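Local coordinates for YkuI protein (PDB 2BAS) that binds the second messenger cyclic di-GMP and, through its EAL domain, is probably a phosphodiesterase that cleaves it, at residues G79-E82 and E83-L86; L117-L120 and D121-E124; L127-L130 and K131-A135; Y160-L163 and A164-T168. All blocks are in the same frame, centred on the assembly; numbering follows the deposited sequence.

Interaction 1 of 4, residues G79-E82 and E83-L86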
ATOM      1  N   GLY A  79      34.872   1.385 -13.210  1.00 68.58           N
ATOM      2  CA  GLY A  79      36.304   1.702 -13.225  1.00 67.62           C
ATOM      3  C   GLY A  79      36.672   3.134 -13.590  1.00 66.63           C
ATOM      4  O   GLY A  79      37.857   3.486 -13.596  1.00 66.96           O
ATOM      5  N   ILE A  80      35.661   3.949 -13.901  1.00 65.45           N
ATOM      6  CA  ILE A  80      35.846   5.365 -14.239  1.00 63.39           C
ATOM      7  C   ILE A  80      35.667   6.202 -12.971  1.00 62.47           C
ATOM      8  O   ILE A  80      34.551   6.261 -12.431  1.00 61.14           O
ATOM      9  CB  ILE A  80      34.834   5.844 -15.329  1.00 63.42           C
ATOM     10  CG1 ILE A  80      34.993   5.042 -16.623  1.00 63.19           C
ATOM     11  CG2 ILE A  80      34.995   7.338 -15.623  1.00 62.42           C
ATOM     12  CD1 ILE A  80      33.849   5.240 -17.599  1.00 63.08           C
ATOM     13  N   PRO A  81      36.757   6.848 -12.493  1.00 61.45           N
ATOM     14  CA  PRO A  81      36.711   7.675 -11.283  1.00 61.64           C
ATOM     15  C   PRO A  81      35.687   8.792 -11.410  1.00 61.89           C
ATOM     16  O   PRO A  81      35.375   9.229 -12.523  1.00 61.30           O
ATOM     17  CB  PRO A  81      38.120   8.260 -11.191  1.00 61.09           C
ATOM     18  CG  PRO A  81      38.971   7.331 -11.951  1.00 62.81           C
ATOM     19  CD  PRO A  81      38.108   6.827 -13.076  1.00 62.33           C
ATOM     20  N   GLU A  82      35.180   9.245 -10.268  1.00 62.05           N
ATOM     21  CA  GLU A  82      34.089  10.211 -10.226  1.00 63.53           C
ATOM     22  C   GLU A  82      34.478  11.550 -10.811  1.00 62.71           C
ATOM     23  O   GLU A  82      33.649  12.203 -11.437  1.00 62.58           O
ATOM     24  CB  GLU A  82      33.558  10.381  -8.804  1.00 64.83           C
ATOM     25  CG  GLU A  82      33.172   9.068  -8.122  1.00 70.08           C
ATOM     26  CD  GLU A  82      34.378   8.327  -7.576  1.00 75.44           C
ATOM     27  OE1 GLU A  82      35.176   8.956  -6.844  1.00 76.33           O
ATOM     28  OE2 GLU A  82      34.528   7.120  -7.881  1.00 77.00           O
ATOM     29  N   GLU A  83      35.734  11.951 -10.608  1.00 63.03           N
ATOM     30  CA  GLU A  83      36.282  13.166 -11.215  1.00 63.38           C
ATOM     31  C   GLU A  83      35.721  13.322 -12.617  1.00 61.76           C
ATOM     32  O   GLU A  83      35.157  14.355 -12.971  1.00 62.14           O
ATOM     33  CB  GLU A  83      37.804  13.074 -11.362  1.00 62.80           C
ATOM     34  CG  GLU A  83      38.598  12.697 -10.128  1.00 66.29           C
ATOM     35  CD  GLU A  83      40.087  12.564 -10.435  1.00 68.23           C
ATOM     36  OE1 GLU A  83      40.603  13.333 -11.284  1.00 75.38           O
ATOM     37  OE2 GLU A  83      40.747  11.687  -9.832  1.00 73.76           O
ATOM     38  N   TYR A  84      35.879  12.252 -13.395  1.00 61.09           N
ATOM     39  CA  TYR A  84      35.566  12.231 -14.817  1.00 59.38           C
ATOM     40  C   TYR A  84      34.084  12.132 -15.147  1.00 58.62           C
ATOM     41  O   TYR A  84      33.642  12.697 -16.147  1.00 58.43           O
ATOM     42  CB  TYR A  84      36.385  11.139 -15.516  1.00 58.58           C
ATOM     43  CG  TYR A  84      37.877  11.395 -15.428  1.00 57.14           C
ATOM     44  CD1 TYR A  84      38.684  10.673 -14.548  1.00 58.16           C
ATOM     45  CD2 TYR A  84      38.476  12.384 -16.207  1.00 58.38           C
ATOM     46  CE1 TYR A  84      40.063  10.915 -14.467  1.00 56.19           C
ATOM     47  CE2 TYR A  84      39.843  12.636 -16.133  1.00 59.07           C
ATOM     48  CZ  TYR A  84      40.628  11.901 -15.264  1.00 56.36           C
ATOM     49  OH  TYR A  84      41.966  12.173 -15.197  1.00 54.88           O
ATOM     50  N   LYS A  85      33.319  11.434 -14.311  1.00 58.27           N
ATOM     51  CA  LYS A  85      31.875  11.353 -14.508  1.00 58.25           C
ATOM     52  C   LYS A  85      31.249  12.724 -14.258  1.00 58.69           C
ATOM     53  O   LYS A  85      30.377  13.170 -15.018  1.00 58.02           O
ATOM     54  CB  LYS A  85      31.232  10.300 -13.605  1.00 58.58           C
ATOM     55  CG  LYS A  85      31.564   8.855 -13.951  1.00 59.63           C
ATOM     56  CD  LYS A  85      30.491   7.926 -13.399  1.00 64.10           C
ATOM     57  CE  LYS A  85      30.817   6.454 -13.615  1.00 64.54           C
ATOM     58  NZ  LYS A  85      31.329   5.799 -12.386  1.00 67.65           N
ATOM     59  N   LEU A  86      31.714  13.392 -13.204  1.00 58.92           N
ATOM     60  CA  LEU A  86      31.238  14.734 -12.862  1.00 59.69           C
ATOM     61  C   LEU A  86      31.606  15.763 -13.932  1.00 59.40           C
ATOM     62  O   LEU A  86      30.801  16.642 -14.228  1.00 59.96           O
ATOM     63  CB  LEU A  86      31.731  15.178 -11.473  1.00 59.36           C
ATOM     64  CG  LEU A  86      31.103  14.494 -10.246  1.00 60.73           C
ATOM     65  CD1 LEU A  86      31.885  14.819  -8.967  1.00 57.36           C
ATOM     66  CD2 LEU A  86      29.609  14.823 -10.073  1.00 54.76           C
TER

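Interaction 2 of 4, residues L117-L120 and D121-E124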
ATOM      1  N   LEU A 117      27.458  10.025  -6.434  1.00 61.98           N
ATOM      2  CA  LEU A 117      28.194  11.186  -6.962  1.00 60.84           C
ATOM      3  C   LEU A 117      27.792  12.453  -6.236  1.00 59.51           C
ATOM      4  O   LEU A 117      28.634  13.294  -5.912  1.00 60.52           O
ATOM      5  CB  LEU A 117      27.968  11.377  -8.464  1.00 59.86           C
ATOM      6  CG  LEU A 117      28.420  10.273  -9.423  1.00 61.51           C
ATOM      7  CD1 LEU A 117      28.161  10.704 -10.855  1.00 60.48           C
ATOM      8  CD2 LEU A 117      29.893   9.923  -9.232  1.00 62.83           C
ATOM      9  N   LEU A 118      26.497  12.563  -5.969  1.00 58.45           N
ATOM     10  CA  LEU A 118      25.920  13.709  -5.305  1.00 58.06           C
ATOM     11  C   LEU A 118      26.440  13.843  -3.873  1.00 57.41           C
ATOM     12  O   LEU A 118      26.796  14.932  -3.424  1.00 56.36           O
ATOM     13  CB  LEU A 118      24.397  13.574  -5.327  1.00 57.97           C
ATOM     14  CG  LEU A 118      23.525  14.821  -5.162  1.00 60.41           C
ATOM     15  CD1 LEU A 118      23.778  15.823  -6.270  1.00 59.16           C
ATOM     16  CD2 LEU A 118      22.064  14.414  -5.150  1.00 60.67           C
HETATM   17  N   MSE A 119      26.522  12.716  -3.176  1.00 58.53           N
HETATM   18  CA  MSE A 119      26.857  12.709  -1.758  1.00 59.08           C
HETATM   19  C   MSE A 119      28.358  12.824  -1.460  1.00 59.53           C
HETATM   20  O   MSE A 119      28.750  12.856  -0.295  1.00 59.83           O
HETATM   21  CB  MSE A 119      26.270  11.461  -1.096  1.00 58.40           C
HETATM   22  CG  MSE A 119      25.946  11.646   0.379  1.00 66.13           C
HETATM   23 SE   MSE A 119      24.543  12.989   0.674  1.00 75.70          SE
HETATM   24  CE  MSE A 119      24.879  13.368   2.524  1.00 60.53           C
ATOM     25  N   LEU A 120      29.192  12.889  -2.498  1.00 59.76           N
ATOM     26  CA  LEU A 120      30.647  13.068  -2.314  1.00 60.26           C
ATOM     27  C   LEU A 120      31.038  14.384  -1.620  1.00 60.07           C
ATOM     28  O   LEU A 120      32.126  14.487  -1.044  1.00 61.26           O
ATOM     29  CB  LEU A 120      31.398  12.942  -3.644  1.00 59.43           C
ATOM     30  CG  LEU A 120      31.548  11.559  -4.287  1.00 60.32           C
ATOM     31  CD1 LEU A 120      32.091  11.700  -5.697  1.00 59.01           C
ATOM     32  CD2 LEU A 120      32.437  10.647  -3.455  1.00 58.37           C
ATOM     33  N   ASP A 121      30.153  15.380  -1.695  1.00 59.47           N
ATOM     34  CA  ASP A 121      30.360  16.681  -1.056  1.00 58.83           C
ATOM     35  C   ASP A 121      29.074  17.207  -0.425  1.00 57.85           C
ATOM     36  O   ASP A 121      28.919  18.420  -0.258  1.00 57.79           O
ATOM     37  CB  ASP A 121      30.940  17.705  -2.054  1.00 60.39           C
ATOM     38  CG  ASP A 121      29.921  18.179  -3.103  1.00 64.17           C
ATOM     39  OD1 ASP A 121      30.149  19.264  -3.677  1.00 67.57           O
ATOM     40  OD2 ASP A 121      28.901  17.490  -3.354  1.00 66.08           O
ATOM     41  N   HIS A 122      28.165  16.286  -0.089  1.00 57.16           N
ATOM     42  CA  HIS A 122      26.875  16.589   0.552  1.00 56.22           C
ATOM     43  C   HIS A 122      26.005  17.507  -0.303  1.00 55.49           C
ATOM     44  O   HIS A 122      25.310  18.385   0.225  1.00 53.48           O
ATOM     45  CB  HIS A 122      27.058  17.202   1.949  1.00 55.90           C
ATOM     46  CG  HIS A 122      27.806  16.329   2.906  1.00 61.30           C
ATOM     47  ND1 HIS A 122      27.175  15.552   3.854  1.00 64.48           N
ATOM     48  CD2 HIS A 122      29.136  16.125   3.075  1.00 65.70           C
ATOM     49  CE1 HIS A 122      28.082  14.900   4.561  1.00 65.81           C
ATOM     50  NE2 HIS A 122      29.280  15.231   4.110  1.00 66.96           N
ATOM     51  N   GLY A 123      26.061  17.309  -1.622  1.00 54.43           N
ATOM     52  CA  GLY A 123      25.279  18.107  -2.567  1.00 54.41           C
ATOM     53  C   GLY A 123      25.689  19.571  -2.739  1.00 54.10           C
ATOM     54  O   GLY A 123      25.122  20.287  -3.571  1.00 52.93           O
ATOM     55  N   GLU A 124      26.676  20.016  -1.967  1.00 54.14           N
ATOM     56  CA  GLU A 124      27.112  21.407  -1.994  1.00 56.25           C
ATOM     57  C   GLU A 124      27.342  21.962  -3.416  1.00 57.05           C
ATOM     58  O   GLU A 124      26.608  22.855  -3.854  1.00 57.19           O
ATOM     59  CB  GLU A 124      28.350  21.565  -1.138  1.00 56.82           C
ATOM     60  CG  GLU A 124      28.877  22.977  -1.032  1.00 61.35           C
ATOM     61  CD  GLU A 124      30.159  23.036  -0.222  1.00 62.21           C
ATOM     62  OE1 GLU A 124      30.184  22.456   0.888  1.00 62.16           O
ATOM     63  OE2 GLU A 124      31.135  23.653  -0.698  1.00 61.98           O
TER

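Interaction 3 of 4, residues L127-L130 and K131-A135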
ATOM      1  N   LEU A 127      24.166  22.033  -5.774  1.00 56.68           N
ATOM      2  CA  LEU A 127      23.256  23.090  -5.359  1.00 56.07           C
ATOM      3  C   LEU A 127      23.853  24.439  -5.774  1.00 58.51           C
ATOM      4  O   LEU A 127      23.122  25.335  -6.208  1.00 58.10           O
ATOM      5  CB  LEU A 127      22.997  23.027  -3.849  1.00 54.98           C
ATOM      6  CG  LEU A 127      22.043  24.035  -3.191  1.00 54.18           C
ATOM      7  CD1 LEU A 127      20.629  23.962  -3.758  1.00 50.06           C
ATOM      8  CD2 LEU A 127      22.020  23.849  -1.678  1.00 52.64           C
ATOM      9  N   GLU A 128      25.180  24.562  -5.647  1.00 60.22           N
ATOM     10  CA  GLU A 128      25.921  25.745  -6.109  1.00 61.73           C
ATOM     11  C   GLU A 128      25.664  25.947  -7.611  1.00 61.97           C
ATOM     12  O   GLU A 128      25.395  27.065  -8.054  1.00 61.72           O
ATOM     13  CB  GLU A 128      27.439  25.633  -5.822  1.00 61.80           C
ATOM     14  CG  GLU A 128      27.884  25.795  -4.341  1.00 60.74           C
ATOM     15  CD  GLU A 128      29.425  25.735  -4.131  1.00 62.91           C
ATOM     16  OE1 GLU A 128      30.118  24.887  -4.748  1.00 54.34           O
ATOM     17  OE2 GLU A 128      29.952  26.538  -3.320  1.00 67.05           O
ATOM     18  N   LEU A 129      25.728  24.858  -8.380  1.00 62.58           N
ATOM     19  CA  LEU A 129      25.412  24.905  -9.809  1.00 62.31           C
ATOM     20  C   LEU A 129      23.979  25.349 -10.032  1.00 63.25           C
ATOM     21  O   LEU A 129      23.713  26.107 -10.963  1.00 64.95           O
ATOM     22  CB  LEU A 129      25.649  23.553 -10.496  1.00 62.48           C
ATOM     23  CG  LEU A 129      25.174  23.392 -11.949  1.00 61.24           C
ATOM     24  CD1 LEU A 129      25.710  24.504 -12.850  1.00 67.13           C
ATOM     25  CD2 LEU A 129      25.586  22.054 -12.496  1.00 60.69           C
ATOM     26  N   LEU A 130      23.064  24.883  -9.184  1.00 63.31           N
ATOM     27  CA  LEU A 130      21.656  25.254  -9.310  1.00 63.73           C
ATOM     28  C   LEU A 130      21.426  26.737  -9.021  1.00 64.32           C
ATOM     29  O   LEU A 130      20.678  27.404  -9.740  1.00 64.21           O
ATOM     30  CB  LEU A 130      20.765  24.377  -8.423  1.00 62.91           C
ATOM     31  CG  LEU A 130      20.608  22.897  -8.803  1.00 64.77           C
ATOM     32  CD1 LEU A 130      19.703  22.177  -7.801  1.00 64.82           C
ATOM     33  CD2 LEU A 130      20.079  22.707 -10.227  1.00 58.70           C
ATOM     34  N   LYS A 131      22.090  27.245  -7.983  1.00 65.20           N
ATOM     35  CA  LYS A 131      21.973  28.646  -7.563  1.00 66.13           C
ATOM     36  C   LYS A 131      22.455  29.654  -8.611  1.00 66.03           C
ATOM     37  O   LYS A 131      21.968  30.782  -8.661  1.00 64.99           O
ATOM     38  CB  LYS A 131      22.703  28.867  -6.231  1.00 66.64           C
ATOM     39  CG  LYS A 131      21.963  28.291  -5.010  1.00 67.40           C
ATOM     40  CD  LYS A 131      22.839  28.314  -3.759  1.00 66.27           C
ATOM     41  CE  LYS A 131      22.046  28.009  -2.503  1.00 63.80           C
ATOM     42  NZ  LYS A 131      21.135  29.132  -2.152  1.00 65.15           N
ATOM     43  N   GLU A 132      23.410  29.237  -9.441  1.00 67.36           N
ATOM     44  CA  GLU A 132      23.947  30.082 -10.513  1.00 68.16           C
ATOM     45  C   GLU A 132      22.878  30.351 -11.574  1.00 67.53           C
ATOM     46  O   GLU A 132      22.792  31.453 -12.120  1.00 66.92           O
ATOM     47  CB  GLU A 132      25.169  29.419 -11.153  1.00 68.12           C
ATOM     48  CG  GLU A 132      25.792  30.210 -12.301  1.00 69.04           C
ATOM     49  CD  GLU A 132      26.677  29.358 -13.203  1.00 70.19           C
ATOM     50  OE1 GLU A 132      27.166  28.296 -12.747  1.00 72.53           O
ATOM     51  OE2 GLU A 132      26.884  29.757 -14.374  1.00 71.08           O
ATOM     52  N   TYR A 133      22.075  29.332 -11.864  1.00 66.94           N
ATOM     53  CA  TYR A 133      20.999  29.468 -12.835  1.00 66.64           C
ATOM     54  C   TYR A 133      19.750  30.064 -12.210  1.00 67.34           C
ATOM     55  O   TYR A 133      18.853  30.525 -12.918  1.00 68.62           O
ATOM     56  CB  TYR A 133      20.739  28.153 -13.566  1.00 65.12           C
ATOM     57  CG  TYR A 133      21.840  27.853 -14.561  1.00 65.66           C
ATOM     58  CD1 TYR A 133      22.980  27.134 -14.183  1.00 66.21           C
ATOM     59  CD2 TYR A 133      21.763  28.328 -15.872  1.00 66.32           C
ATOM     60  CE1 TYR A 133      24.006  26.874 -15.098  1.00 67.14           C
ATOM     61  CE2 TYR A 133      22.782  28.078 -16.792  1.00 68.41           C
ATOM     62  CZ  TYR A 133      23.900  27.352 -16.401  1.00 66.71           C
ATOM     63  OH  TYR A 133      24.897  27.101 -17.315  1.00 61.12           O
ATOM     64  N   GLU A 134      19.719  30.071 -10.878  1.00 67.85           N
ATOM     65  CA  GLU A 134      18.706  30.799 -10.117  1.00 67.76           C
ATOM     66  C   GLU A 134      18.999  32.286 -10.329  1.00 66.67           C
ATOM     67  O   GLU A 134      18.085  33.093 -10.494  1.00 66.53           O
ATOM     68  CB  GLU A 134      18.781  30.429  -8.626  1.00 67.93           C
ATOM     69  CG  GLU A 134      17.687  31.038  -7.725  1.00 69.18           C
ATOM     70  CD  GLU A 134      18.028  30.984  -6.229  1.00 69.15           C
ATOM     71  OE1 GLU A 134      19.160  30.584  -5.876  1.00 72.79           O
ATOM     72  OE2 GLU A 134      17.164  31.355  -5.402  1.00 68.27           O
ATOM     73  N   ALA A 135      20.290  32.617 -10.350  1.00 65.91           N
ATOM     74  CA  ALA A 135      20.772  33.974 -10.591  1.00 65.20           C
ATOM     75  C   ALA A 135      20.522  34.433 -12.030  1.00 65.29           C
ATOM     76  O   ALA A 135      20.426  35.629 -12.292  1.00 65.46           O
ATOM     77  CB  ALA A 135      22.253  34.076 -10.246  1.00 64.23           C
TER

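Interaction 4 of 4, residues Y160-L163 and A164-T168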
ATOM      1  N   TYR A 160      18.953  11.483   3.110  1.00 65.34           N
ATOM      2  CA  TYR A 160      17.645  12.079   3.378  1.00 65.79           C
ATOM      3  C   TYR A 160      17.810  13.420   4.070  1.00 65.97           C
ATOM      4  O   TYR A 160      16.955  14.299   3.958  1.00 65.99           O
ATOM      5  CB  TYR A 160      16.797  11.119   4.224  1.00 65.63           C
ATOM      6  CG  TYR A 160      16.239   9.927   3.460  1.00 66.05           C
ATOM      7  CD1 TYR A 160      15.195   9.160   3.990  1.00 69.02           C
ATOM      8  CD2 TYR A 160      16.729   9.580   2.197  1.00 67.25           C
ATOM      9  CE1 TYR A 160      14.672   8.061   3.291  1.00 68.40           C
ATOM     10  CE2 TYR A 160      16.213   8.494   1.491  1.00 68.13           C
ATOM     11  CZ  TYR A 160      15.189   7.743   2.040  1.00 68.47           C
ATOM     12  OH  TYR A 160      14.690   6.678   1.335  1.00 67.18           O
ATOM     13  N   HIS A 161      18.927  13.558   4.780  1.00 66.62           N
ATOM     14  CA  HIS A 161      19.302  14.801   5.437  1.00 67.61           C
ATOM     15  C   HIS A 161      19.534  15.897   4.391  1.00 68.04           C
ATOM     16  O   HIS A 161      18.870  16.934   4.444  1.00 68.21           O
ATOM     17  CB  HIS A 161      20.529  14.576   6.334  1.00 67.85           C
ATOM     18  CG  HIS A 161      21.060  15.817   6.983  1.00 68.68           C
ATOM     19  ND1 HIS A 161      20.530  16.336   8.143  1.00 67.44           N
ATOM     20  CD2 HIS A 161      22.094  16.626   6.646  1.00 68.34           C
ATOM     21  CE1 HIS A 161      21.206  17.419   8.488  1.00 67.66           C
ATOM     22  NE2 HIS A 161      22.160  17.617   7.595  1.00 68.07           N
HETATM   23  N   MSE A 162      20.430  15.659   3.427  1.00 67.44           N
HETATM   24  CA  MSE A 162      20.682  16.659   2.383  1.00 69.71           C
HETATM   25  C   MSE A 162      19.511  16.824   1.429  1.00 66.84           C
HETATM   26  O   MSE A 162      19.367  17.877   0.805  1.00 66.78           O
HETATM   27  CB  MSE A 162      21.978  16.409   1.599  1.00 68.71           C
HETATM   28  CG  MSE A 162      21.963  15.196   0.705  1.00 72.70           C
HETATM   29 SE   MSE A 162      22.754  15.545  -1.053  1.00 80.88          SE
HETATM   30  CE  MSE A 162      21.148  16.233  -1.932  1.00 73.39           C
ATOM     31  N   LEU A 163      18.680  15.793   1.312  1.00 65.75           N
ATOM     32  CA  LEU A 163      17.488  15.888   0.483  1.00 64.43           C
ATOM     33  C   LEU A 163      16.446  16.774   1.148  1.00 64.74           C
ATOM     34  O   LEU A 163      15.776  17.557   0.477  1.00 65.57           O
ATOM     35  CB  LEU A 163      16.920  14.511   0.144  1.00 63.49           C
ATOM     36  CG  LEU A 163      17.664  13.786  -0.987  1.00 62.33           C
ATOM     37  CD1 LEU A 163      17.142  12.377  -1.159  1.00 62.22           C
ATOM     38  CD2 LEU A 163      17.590  14.545  -2.308  1.00 57.13           C
ATOM     39  N   ALA A 164      16.333  16.675   2.469  1.00 64.09           N
ATOM     40  CA  ALA A 164      15.427  17.550   3.208  1.00 64.20           C
ATOM     41  C   ALA A 164      15.899  18.997   3.082  1.00 63.83           C
ATOM     42  O   ALA A 164      15.080  19.911   2.976  1.00 63.70           O
ATOM     43  CB  ALA A 164      15.314  17.129   4.679  1.00 62.28           C
ATOM     44  N   TYR A 165      17.219  19.186   3.072  1.00 63.90           N
ATOM     45  CA  TYR A 165      17.837  20.509   2.960  1.00 64.50           C
ATOM     46  C   TYR A 165      17.566  21.132   1.593  1.00 64.57           C
ATOM     47  O   TYR A 165      17.190  22.299   1.494  1.00 64.59           O
ATOM     48  CB  TYR A 165      19.340  20.409   3.216  1.00 64.60           C
ATOM     49  CG  TYR A 165      20.105  21.703   3.031  1.00 66.47           C
ATOM     50  CD1 TYR A 165      20.058  22.711   4.002  1.00 65.42           C
ATOM     51  CD2 TYR A 165      20.901  21.912   1.899  1.00 64.97           C
ATOM     52  CE1 TYR A 165      20.767  23.900   3.845  1.00 64.68           C
ATOM     53  CE2 TYR A 165      21.615  23.099   1.734  1.00 65.36           C
ATOM     54  CZ  TYR A 165      21.539  24.088   2.710  1.00 65.69           C
ATOM     55  OH  TYR A 165      22.240  25.262   2.558  1.00 68.33           O
ATOM     56  N   TYR A 166      17.765  20.338   0.547  1.00 64.12           N
ATOM     57  CA  TYR A 166      17.467  20.747  -0.815  1.00 63.88           C
ATOM     58  C   TYR A 166      16.032  21.234  -0.948  1.00 65.27           C
ATOM     59  O   TYR A 166      15.761  22.175  -1.697  1.00 66.39           O
ATOM     60  CB  TYR A 166      17.691  19.572  -1.756  1.00 62.29           C
ATOM     61  CG  TYR A 166      19.057  19.515  -2.378  1.00 59.00           C
ATOM     62  CD1 TYR A 166      19.202  19.115  -3.696  1.00 57.46           C
ATOM     63  CD2 TYR A 166      20.202  19.882  -1.665  1.00 60.09           C
ATOM     64  CE1 TYR A 166      20.443  19.062  -4.290  1.00 61.13           C
ATOM     65  CE2 TYR A 166      21.459  19.836  -2.255  1.00 58.06           C
ATOM     66  CZ  TYR A 166      21.564  19.424  -3.570  1.00 59.02           C
ATOM     67  OH  TYR A 166      22.783  19.356  -4.189  1.00 60.56           O
ATOM     68  N   ARG A 167      15.126  20.590  -0.214  1.00 65.52           N
ATOM     69  CA  ARG A 167      13.704  20.930  -0.239  1.00 67.04           C
ATOM     70  C   ARG A 167      13.428  22.346   0.293  1.00 65.68           C
ATOM     71  O   ARG A 167      12.504  23.009  -0.183  1.00 66.20           O
ATOM     72  CB  ARG A 167      12.885  19.862   0.506  1.00 66.59           C
ATOM     73  CG  ARG A 167      11.440  20.226   0.834  1.00 69.04           C
ATOM     74  CD  ARG A 167      10.804  19.187   1.771  1.00 71.01           C
ATOM     75  NE  ARG A 167       9.974  18.186   1.087  1.00 76.16           N
ATOM     76  CZ  ARG A 167      10.425  17.091   0.475  1.00 75.67           C
ATOM     77  NH1 ARG A 167      11.727  16.824   0.415  1.00 77.21           N
ATOM     78  NH2 ARG A 167       9.562  16.263  -0.095  1.00 70.81           N
ATOM     79  N   THR A 168      14.242  22.812   1.244  1.00 64.23           N
ATOM     80  CA  THR A 168      14.060  24.154   1.841  1.00 63.49           C
ATOM     81  C   THR A 168      14.233  25.299   0.827  1.00 63.00           C
ATOM     82  O   THR A 168      13.874  26.443   1.108  1.00 61.33           O
ATOM     83  CB  THR A 168      14.990  24.417   3.068  1.00 63.59           C
ATOM     84  OG1 THR A 168      16.362  24.466   2.647  1.00 63.99           O
ATOM     85  CG2 THR A 168      14.798  23.359   4.160  1.00 60.63           C
TER

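Interaction 1 of 4, residues G79-E82 and E83-L86
Lys-85 reaches back from the first turn of helix 82-100 to the loop that precedes it, its NZ bonded to the carbonyl oxygen of Ile-80 at 3.3 Å. The ammonium lies in the plane of that carbonyl. The chain is extended through CD and bends only at its last torsion (chi4 102°), which brings NZ up to the carbonyl of Ile-80. Its CG meanwhile passes Ile-80 CG2 at 4.1 Å, the two side chains crossing at about a right angle. The same methyl touches Tyr-84: CG1 beside the backbone N of Ile-80 (chi1 -60°) leaves CG2 anti to that N, and CG2 comes to 4.0 Å from Tyr-84 CB. Pro-81 lies alongside the tyrosine, its CD 4.2 Å from ring atom CD1. Backbone bonds fix the turn from which these side chains leave: Pro-81 O accepts from Tyr-84 N at 3.2 Å, and Glu-82 O from Leu-86 N at 2.9 Å. Further out, Lys-85 NZ also bonds the carbonyl oxygen of Asp-77, while Ile-80 packs on Pro-28 and Tyr-84 on Leu-32 of helix 28-33. The carboxylate of Glu-82 stays apart from the ammonium, OE2 being 5.7 Å from Lys-85 NZ. With an alanine in place of Lys-85, the carbonyls of Ile-80 and Asp-77 would probably be left without their shared donor and the loop less firmly tied to the helix. Pro-81 holds the N-cap position, so this is a helix N-terminus begun by proline and clasped by a lysine one turn in, on an outer helix of the EAL domain's TIM-like barrel.

Interaction 2 of 4, residues L117-L120 and D121-E124
Asp-121 and its successors fold back on residues 117-120 in a Schellman-type turn after helix 115-118, overlapping a type I' turn from Asp-121 to Glu-124 that leads into the next helix. Asp-121 sets its CG between its own backbone N and carbonyl carbon (chi1 72°). OD2 thereby lies 3.3 Å from Leu-118 O, a meeting of two acceptors that makes no bond, while OD1 turns forward to accept from Ser-125 N in the following helix. The carbonyl oxygen of Asp-121 closes the type I' turn by accepting from Glu-124 N at 3.2 Å. Next comes His-122, whose positive phi of 60° reverses the chain; its N makes the inner bond of the Schellman-type turn, long and weak, to Met-119 O at 3.5 Å. Its imidazole meets selenomethionine Met-119, which bends about its CB-CG bond (chi2 64°) and brings its end back obliquely to the ring: SE is 5.5 Å from the His-122 ring centroid, and the methyl CE approaches closest at ND1, 3.4 Å away. Gly-123, also at positive phi and at the N-cap of helix 124-135, supplies the outer bond, its N 3.1 Å from Leu-118 O.

Interaction 3 of 4, residues L127-L130 and K131-A135
Leu-127 O accepts from Lys-131 N at 2.8 Å, the shortest of the backbone bonds that run from residues 127-130 to 131-135 along helix 124-135. Glu-132 N repeats the pattern to Glu-128 O at 3.3 Å. Leu-130 O takes two donors, Glu-134 N at 3.1 Å and, more weakly, Tyr-133 N, so one carbonyl serves both a four-residue and a three-residue step. Side chains one turn apart then meet on two flanks. Leu-129, its CG anti to the backbone N (chi1 171°), sends CD1 forward across the tyrosine side chain to 3.7 Å from Tyr-133 CE1. The ring also turns an edge to the backbone, CD1 of Tyr-133 lying 3.5 Å from Leu-129 O with that oxygen in the ring plane. On the other flank the Lys-131 chain runs back past Leu-127 O, and its CE comes 4.0 Å from Leu-127 CG. Glu-132 and Tyr-133 reach helix 82-100: Glu-132 OE1 forms a salt bridge with Arg-94, and Tyr-133 OH bonds Asp-98. Leu-127 packs instead on Tyr-165 and Tyr-166, which puts helix 124-135 between helices 82-100 and 156-167 on the outside of the barrel.

Interaction 4 of 4, residues Y160-L163 and A164-T168
Met-162 and Tyr-166 form a Met-aromatic contact one turn apart on helix 156-167, the crossover helix of the beta-alpha-beta unit whose strands are 143-147 and 172-178 in the EAL barrel. The selenomethionine sets its methyl over the middle of the ring: CE stands 3.5 Å from the ring centroid of Tyr-166 and only 7° off the normal, a CH-pi contact on one face. SE follows at a distance above the same ring, 5.0 Å from its centroid. To get there the chain leaves from the position between backbone N and carbonyl carbon (chi1 69°) and bends at both chi2 and chi3. In the backbone, Tyr-166 N bonds Met-162 O at 2.9 Å, and that oxygen also lies 3.3 Å from Tyr-166 ring atom CD2. The ring's far end is held too, its OH bonded to Gly-123 O, while Phe-126 and Leu-145 pack on the side chain. Were Tyr-166 replaced by an alanine, Gly-123 O would probably lose its donor and the Met-162 methyl the ring face it covers. Leu-163, on Leu-145, Ile-147 and Ile-173, seats the helix on the two strands. Toward the helix end, Tyr-165 O accepts twice from Thr-168: from the backbone N at 3.0 Å and from OG1, in the carbonyl plane, at 2.6 Å.

All four are local contacts, in series along the EAL domain; their outward-facing side chains bring the stretches together. Interaction 1 meets interaction 2 where Glu-82 CG packs on Leu-117 CD2 at 3.6 Å. Interactions 2 and 4, with centres 12 Å apart, are the most closely tied: besides the probable hydrogen bond between Tyr-166 and Gly-123, the two selenomethionines pack, Met-119 SE on Met-162 CG. Interaction 3 continues the chain from interaction 2 and reaches interaction 4 through Leu-127 CD2 and Tyr-165 CE2, 3.5 Å apart. Interactions 1 and 3 do not touch, their nearest atoms being about 8 Å apart. The contacts are structural packing of the barrel's helical layer.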